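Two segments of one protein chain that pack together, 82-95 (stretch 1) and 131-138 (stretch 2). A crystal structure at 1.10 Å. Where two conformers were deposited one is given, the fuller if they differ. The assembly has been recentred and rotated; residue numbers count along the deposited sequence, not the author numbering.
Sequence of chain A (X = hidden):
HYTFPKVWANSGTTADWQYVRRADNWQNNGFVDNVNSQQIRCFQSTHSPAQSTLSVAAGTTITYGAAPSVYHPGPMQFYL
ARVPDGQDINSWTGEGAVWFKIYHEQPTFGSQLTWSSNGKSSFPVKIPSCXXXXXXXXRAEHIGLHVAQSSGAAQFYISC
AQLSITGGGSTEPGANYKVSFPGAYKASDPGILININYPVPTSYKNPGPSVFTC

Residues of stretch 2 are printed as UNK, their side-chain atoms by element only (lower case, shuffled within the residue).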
ATOM      1  N   ARG A  82       2.373   2.591 -12.730  1.00  8.17           N
ATOM      2  CA  ARG A  82       3.390   3.186 -13.582  1.00  8.78           C
ATOM      3  C   ARG A  82       2.899   4.480 -14.222  1.00  9.19           C
ATOM      4  O   ARG A  82       1.885   4.521 -14.923  1.00 10.10           O
ATOM      5  CB  ARG A  82       3.818   2.209 -14.675  1.00  9.40           C
ATOM      6  CG  ARG A  82       4.995   2.724 -15.484  1.00 10.45           C
ATOM      7  CD  ARG A  82       5.439   1.735 -16.543  1.00 11.20           C
ATOM      8  NE  ARG A  82       6.597   2.200 -17.309  1.00 12.52           N
ATOM      9  CZ  ARG A  82       6.546   3.071 -18.314  1.00 12.98           C
ATOM     10  NH1 ARG A  82       5.395   3.599 -18.711  1.00 14.90           N
ATOM     11  NH2 ARG A  82       7.662   3.405 -18.944  1.00 15.36           N
ATOM     12  N   VAL A  83       3.657   5.544 -14.009  1.00  9.35           N
ATOM     13  CA  VAL A  83       3.355   6.823 -14.620  1.00  9.44           C
ATOM     14  C   VAL A  83       3.492   6.704 -16.149  1.00 11.22           C
ATOM     15  O   VAL A  83       4.494   6.190 -16.624  1.00 11.72           O
ATOM     16  CB  VAL A  83       4.335   7.888 -14.111  1.00 10.23           C
ATOM     17  CG1 VAL A  83       4.039   9.225 -14.757  0.86 10.50           C
ATOM     18  CG2 VAL A  83       4.297   8.003 -12.581  0.83  8.66           C
ATOM     19  N   PRO A  84       2.493   7.180 -16.924  1.00 11.94           N
ATOM     20  CA  PRO A  84       2.608   7.083 -18.380  1.00 13.87           C
ATOM     21  C   PRO A  84       3.801   7.842 -18.922  1.00 15.11           C
ATOM     22  O   PRO A  84       4.194   8.880 -18.379  1.00 14.42           O
ATOM     23  CB  PRO A  84       1.316   7.734 -18.883  1.00 15.83           C
ATOM     24  CG  PRO A  84       0.369   7.630 -17.766  1.00 15.87           C
ATOM     25  CD  PRO A  84       1.193   7.742 -16.519  1.00 12.34           C
ATOM     26  N   ASP A  85       4.356   7.326 -20.011  1.00 17.43           N
ATOM     27  CA  ASP A  85       5.437   8.004 -20.706  1.00 19.40           C
ATOM     28  C   ASP A  85       5.017   9.430 -21.030  1.00 16.25           C
ATOM     29  O   ASP A  85       3.910   9.673 -21.509  1.00 18.31           O
ATOM     30  CB  ASP A  85       5.794   7.271 -22.001  1.00 19.31           C
ATOM     31  CG  ASP A  85       6.458   5.928 -21.757  1.00 23.86           C
ATOM     32  OD1 ASP A  85       6.787   5.611 -20.592  1.00 20.39           O
ATOM     33  OD2 ASP A  85       6.657   5.187 -22.745  1.00 26.25           O
ATOM     34  N   GLY A  86       5.891  10.381 -20.733  1.00 17.08           N
ATOM     35  CA  GLY A  86       5.632  11.771 -21.062  1.00 16.75           C
ATOM     36  C   GLY A  86       4.914  12.552 -19.979  1.00 17.17           C
ATOM     37  O   GLY A  86       4.766  13.771 -20.093  1.00 19.75           O
ATOM     38  N   GLN A  87       4.461  11.861 -18.938  1.00 15.07           N
ATOM     39  CA  GLN A  87       3.888  12.516 -17.769  1.00 13.54           C
ATOM     40  C   GLN A  87       4.926  12.600 -16.658  1.00 13.27           C
ATOM     41  O   GLN A  87       5.724  11.692 -16.464  1.00 14.89           O
ATOM     42  CB  GLN A  87       2.661  11.752 -17.279  1.00 13.36           C
ATOM     43  CG  GLN A  87       1.519  11.732 -18.275  1.00 20.00           C
ATOM     44  CD  GLN A  87       1.011  13.120 -18.599  1.00 24.08           C
ATOM     45  OE1 GLN A  87       0.437  13.797 -17.747  1.00 26.70           O
ATOM     46  NE2 GLN A  87       1.227  13.557 -19.835  1.00 25.84           N
ATOM     47  N   ASP A  88       4.897  13.699 -15.924  1.00 13.14           N
ATOM     48  CA  ASP A  88       5.794  13.918 -14.803  1.00 11.91           C
ATOM     49  C   ASP A  88       5.200  13.300 -13.550  1.00 10.72           C
ATOM     50  O   ASP A  88       4.075  13.609 -13.195  1.00 11.40           O
ATOM     51  CB  ASP A  88       5.939  15.425 -14.625  1.00 14.02           C
ATOM     52  CG  ASP A  88       6.980  15.823 -13.590  1.00 16.29           C
ATOM     53  OD1 ASP A  88       7.254  15.048 -12.648  1.00 16.84           O
ATOM     54  OD2 ASP A  88       7.510  16.950 -13.714  1.00 19.22           O
ATOM     55  N   ILE A  89       5.964  12.456 -12.870  1.00 10.57           N
ATOM     56  CA  ILE A  89       5.474  11.803 -11.669  1.00 10.02           C
ATOM     57  C   ILE A  89       4.955  12.795 -10.626  1.00  9.66           C
ATOM     58  O   ILE A  89       3.978  12.493  -9.953  1.00 11.45           O
ATOM     59  CB  ILE A  89       6.538  10.873 -11.069  1.00 11.31           C
ATOM     60  CG1 ILE A  89       5.962  10.137  -9.852  1.00 11.84           C
ATOM     61  CG2 ILE A  89       7.802  11.632 -10.715  1.00 11.35           C
ATOM     62  CD1 ILE A  89       6.686   8.885  -9.492  1.00 12.80           C
ATOM     63  N   ASN A  90       5.563  13.976 -10.509  1.00 10.25           N
ATOM     64  CA  ASN A  90       5.124  14.929  -9.489  1.00  9.31           C
ATOM     65  C   ASN A  90       3.678  15.337  -9.684  1.00 10.81           C
ATOM     66  O   ASN A  90       2.989  15.658  -8.725  1.00 12.55           O
ATOM     67  CB  ASN A  90       5.977  16.196  -9.502  1.00 10.18           C
ATOM     68  CG  ASN A  90       7.346  16.008  -8.887  1.00  9.86           C
ATOM     69  OD1 ASN A  90       7.592  15.060  -8.146  1.00 11.05           O
ATOM     70  ND2 ASN A  90       8.246  16.934  -9.192  1.00 13.48           N
ATOM     71  N   SER A  91       3.220  15.322 -10.927  0.95 10.41           N
ATOM     72  CA  SER A  91       1.883  15.798 -11.257  0.55 13.40           C
ATOM     73  C   SER A  91       0.855  14.659 -11.352  1.00 12.74           C
ATOM     74  O   SER A  91      -0.344  14.909 -11.418  0.81 17.67           O
ATOM     75  CB  SER A  91       1.922  16.587 -12.575  0.55 15.36           C
ATOM     76  OG  SER A  91       2.805  17.708 -12.497  0.55 14.66           O
ATOM     77  N   TRP A  92       1.321  13.415 -11.353  1.00  9.92           N
ATOM     78  CA  TRP A  92       0.441  12.286 -11.664  1.00  9.60           C
ATOM     79  C   TRP A  92      -0.230  11.727 -10.412  1.00  9.72           C
ATOM     80  O   TRP A  92       0.440  11.292  -9.482  1.00 10.16           O
ATOM     81  CB  TRP A  92       1.238  11.194 -12.363  1.00 11.09           C
ATOM     82  CG  TRP A  92       0.409  10.160 -13.055  1.00 10.23           C
ATOM     83  CD1 TRP A  92      -0.373  10.334 -14.159  1.00 13.16           C
ATOM     84  CD2 TRP A  92       0.299   8.776 -12.707  1.00  9.40           C
ATOM     85  NE1 TRP A  92      -0.963   9.146 -14.522  1.00 13.05           N
ATOM     86  CE2 TRP A  92      -0.568   8.173 -13.645  1.00 10.86           C
ATOM     87  CE3 TRP A  92       0.856   7.983 -11.704  1.00  9.65           C
ATOM     88  CZ2 TRP A  92      -0.879   6.817 -13.606  1.00 11.55           C
ATOM     89  CZ3 TRP A  92       0.545   6.640 -11.669  1.00 11.13           C
ATOM     90  CH2 TRP A  92      -0.303   6.066 -12.618  1.00 10.84           C
ATOM     91  N   THR A  93      -1.558  11.730 -10.381  1.00 11.29           N
ATOM     92  CA  THR A  93      -2.275  11.291  -9.181  1.00 11.61           C
ATOM     93  C   THR A  93      -2.511   9.776  -9.124  1.00 11.13           C
ATOM     94  O   THR A  93      -2.737   9.223  -8.051  1.00 14.50           O
ATOM     95  CB  THR A  93      -3.623  12.003  -9.057  1.00 14.06           C
ATOM     96  OG1 THR A  93      -4.449  11.629 -10.161  1.00 16.27           O
ATOM     97  CG2 THR A  93      -3.433  13.508  -9.063  1.00 14.88           C
ATOM     98  N   GLY A  94      -2.463   9.103 -10.268  1.00 11.31           N
ATOM     99  CA  GLY A  94      -2.698   7.672 -10.305  1.00 10.63           C
ATOM    100  C   GLY A  94      -4.168   7.330 -10.382  1.00  9.73           C
ATOM    101  O   GLY A  94      -4.632   6.397  -9.737  1.00  9.69           O
ATOM    102  N   GLU A  95      -4.906   8.077 -11.190  1.00 10.44           N
ATOM    103  CA  GLU A  95      -6.318   7.754 -11.402  1.00 11.97           C
ATOM    104  C   GLU A  95      -6.510   6.702 -12.490  1.00  9.81           C
ATOM    105  O   GLU A  95      -5.609   6.438 -13.289  1.00 11.46           O
ATOM    106  CB  GLU A  95      -7.128   9.022 -11.628  1.00 16.31           C
ATOM    107  CG  GLU A  95      -7.119   9.836 -10.328  1.00 24.00           C
ATOM    108  CD  GLU A  95      -7.907  11.128 -10.359  1.00 28.42           C
ATOM    109  OE1 GLU A  95      -9.086  11.117  -9.939  1.00 31.50           O
ATOM    110  OE2 GLU A  95      -7.334  12.167 -10.752  1.00 30.65           O
ATOM    111  N   UNK A 131       8.933  -5.987 -14.591  1.00 14.72           N
ATOM    112  CA  UNK A 131       8.091  -4.874 -14.998  1.00 13.92           C
ATOM    113  C   UNK A 131       8.905  -3.816 -15.745  1.00 13.56           C
ATOM    114  O   UNK A 131      10.130  -3.761 -15.642  1.00 14.71           O
ATOM    115  c   UNK A 131       7.629  -2.992 -11.618  1.00 13.41           C
ATOM    116  c   UNK A 131       8.303  -3.758 -12.733  1.00 12.22           C
ATOM    117  c   UNK A 131       7.326  -4.259 -13.800  1.00 12.34           C
ATOM    118  c   UNK A 131       6.364  -5.284 -13.214  1.00 13.78           C
ATOM    119  N   UNK A 132       8.212  -2.986 -16.514  1.00 13.19           N
ATOM    120  CA  UNK A 132       8.862  -2.001 -17.369  1.00 14.62           C
ATOM    121  C   UNK A 132       9.473  -0.863 -16.553  1.00 12.59           C
ATOM    122  O   UNK A 132       8.838  -0.334 -15.651  1.00 13.17           O
ATOM    123  c   UNK A 132       7.957   0.820 -21.372  1.00 29.93           C
ATOM    124  n   UNK A 132       6.988   1.437 -22.318  1.00 32.83           N
ATOM    125  c   UNK A 132       8.425  -0.958 -19.680  1.00 25.56           C
ATOM    126  c   UNK A 132       7.364  -0.325 -20.568  1.00 29.44           C
ATOM    127  c   UNK A 132       7.842  -1.429 -18.356  1.00 16.77           C
ATOM    128  N   UNK A 133      10.697  -0.474 -16.884  1.00 13.10           N
ATOM    129  CA  UNK A 133      11.324   0.672 -16.240  1.00 13.31           C
ATOM    130  C   UNK A 133      10.454   1.900 -16.437  1.00 12.60           C
ATOM    131  O   UNK A 133       9.723   2.014 -17.419  1.00 14.51           O
ATOM    132  c   UNK A 133      12.706   0.932 -16.827  1.00 16.63           C
ATOM    133  o   UNK A 133      12.609   1.238 -18.202  1.00 22.66           O
ATOM    134  N   UNK A 134      10.519   2.813 -15.481  1.00 12.28           N
ATOM    135  CA  UNK A 134       9.801   4.064 -15.577  1.00 12.00           C
ATOM    136  C   UNK A 134       9.584   4.650 -14.202  1.00 10.71           C
ATOM    137  O   UNK A 134      10.095   4.137 -13.214  1.00 10.91           O
ATOM    138  N   UNK A 135       8.830   5.736 -14.142  1.00 10.63           N
ATOM    139  CA  UNK A 135       8.430   6.301 -12.860  1.00  9.62           C
ATOM    140  C   UNK A 135       7.192   5.583 -12.352  1.00  8.48           C
ATOM    141  O   UNK A 135       6.312   5.244 -13.140  1.00 10.05           O
ATOM    142  o   UNK A 135       9.329   8.478 -13.399  1.00 15.57           O
ATOM    143  c   UNK A 135       8.157   7.789 -13.002  1.00 11.47           C
ATOM    144  N   UNK A 136       7.135   5.378 -11.039  1.00  8.68           N
ATOM    145  CA  UNK A 136       6.054   4.630 -10.408  1.00  7.65           C
ATOM    146  C   UNK A 136       5.641   5.258  -9.086  1.00  7.10           C
ATOM    147  O   UNK A 136       6.470   5.846  -8.378  1.00  7.56           O
ATOM    148  c   UNK A 136       5.563   1.251 -11.348  1.00  8.24           C
ATOM    149  o   UNK A 136       6.695  -0.626 -14.240  1.00 10.07           O
ATOM    150  c   UNK A 136       5.617   0.314 -12.363  1.00  8.76           C
ATOM    151  c   UNK A 136       7.681   1.273 -13.124  1.00  9.61           C
ATOM    152  c   UNK A 136       6.682   0.321 -13.238  1.00  8.67           C
ATOM    153  c   UNK A 136       6.553   2.210 -11.201  1.00  8.41           C
ATOM    154  c   UNK A 136       7.618   2.200 -12.099  1.00  8.88           C
ATOM    155  c   UNK A 136       6.496   3.206 -10.064  1.00  8.51           C
ATOM    156  N   UNK A 137       4.367   5.084  -8.736  1.00  6.71           N
ATOM    157  CA  UNK A 137       3.932   5.238  -7.365  1.00  6.00           C
ATOM    158  C   UNK A 137       3.901   3.871  -6.701  1.00  6.53           C
ATOM    159  O   UNK A 137       3.457   2.886  -7.308  1.00  6.68           O
ATOM    160  c   UNK A 137       2.539   5.856  -7.304  1.00  6.60           C
ATOM    161  c   UNK A 137       3.295   8.229  -7.140  1.00 10.95           C
ATOM    162  c   UNK A 137       2.439   7.253  -7.913  1.00  8.14           C
ATOM    163  c   UNK A 137       0.991   7.730  -7.931  1.00  8.60           C
ATOM    164  N   UNK A 138       4.349   3.835  -5.444  1.00  5.93           N
ATOM    165  CA  UNK A 138       4.261   2.655  -4.598  1.00  6.02           C
ATOM    166  C   UNK A 138       3.333   2.984  -3.445  1.00  5.76           C
ATOM    167  O   UNK A 138       3.653   3.830  -2.611  1.00  5.94           O
ATOM    168  c   UNK A 138       5.668   1.117  -3.052  1.00  7.01           C
ATOM    169  c   UNK A 138       5.152  -0.208  -3.598  1.00  7.57           C
ATOM    170  c   UNK A 138       5.637   2.253  -4.079  1.00  6.01           C
ATOM    171  c   UNK A 138       7.075   0.961  -2.525  1.00  7.64           C
TER
HETATM  172  O   HOH W   1       7.217   6.653 -16.443  1.00 15.09           O
HETATM  173  O   HOH W   2       8.161  11.136 -14.260  1.00 17.41           O

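Position 131 carries four carbons, forked at the first, with one arm two carbons long. It touches nothing on stretch 1, although its CA-to-CB bond points that way. This is Ile-131.

Position 132 has four carbons in a row ending in nitrogen. The carbon before the nitrogen lies over one face of the Arg-82 guanidinium. The residue is lysine, and Lys-132 CE is 3.6 Å from Arg-82 NH2. Like charges sit close here, Lys-132 NZ being 4.0 Å from Arg-82 NH2, but Asp-85 serves both: its OD2 makes a long salt bridge of 3.8 Å to Lys-132 NZ, while Asp-85 OD1 takes a 2.9 Å bond from Arg-82 NH2.

Position 133 shows one carbon, then one oxygen, and its CA-to-CB bond points away from stretch 1: Ser-133. Its backbone does the work, since Ser-133 O accepts from Arg-82 NE at 3.1 Å and from Arg-82 NH2 at 2.9 Å, a two-pronged grip on one carbonyl.

Position 134 has no side-chain atoms. A CB here would fall 2.7 Å from Arg-82 NE, a clash, and the backbone angles alone already call for glycine. Gly-134 leaves the space that the arginine occupies.

Position 135 again bears one carbon and one oxygen; its CA-to-CB bond points toward stretch 1, with its CB 3.9 Å from Val-83 CG2. It is Ser-135. A water lies 3.0 Å from Ser-135 OG, hydrogen-bonded to it, and accepts from Ile-89 N at 2.9 Å, tying this hydroxyl to the loop.

Position 136 holds one carbon, then a six-carbon ring bearing an oxygen. Arg-82 CB sits over one face, 3.8 Å from the ring centroid, in a CH-pi contact. This is Tyr-136. Within its own stretch, Tyr-136 OH donates to Lys-132 O at 2.6 Å.

Position 137 has four carbons forked at the second, its branch carbons meeting Trp-92 and Ile-89, so leucine. Leu-137 CD1 packs 3.8 Å from Trp-92 CE3, and Leu-137 CD2 lies 4.2 Å from Ile-89 CD1.

Position 138, with the same fork, does not reach stretch 1; it is Leu-138, buried.

The contact combines a short antiparallel pairing, Arg-82 with Tyr-136, with arginine hydrogen bonds to a carbonyl, a CH-pi contact and apolar packing. Val-83 N donates to Ser-135 O at 2.8 Å, and a second water continues the pairing, donating to Val-83 O at 2.8 Å and accepting from Ser-135 N at 3.0 Å. At one end an extended arginine is held by a carbonyl, an aspartate and an aromatic face; at the other, Leu-137 packs against Ile-89 and Trp-92.

Stretch 2, residues 131-138: IKSGSYLL
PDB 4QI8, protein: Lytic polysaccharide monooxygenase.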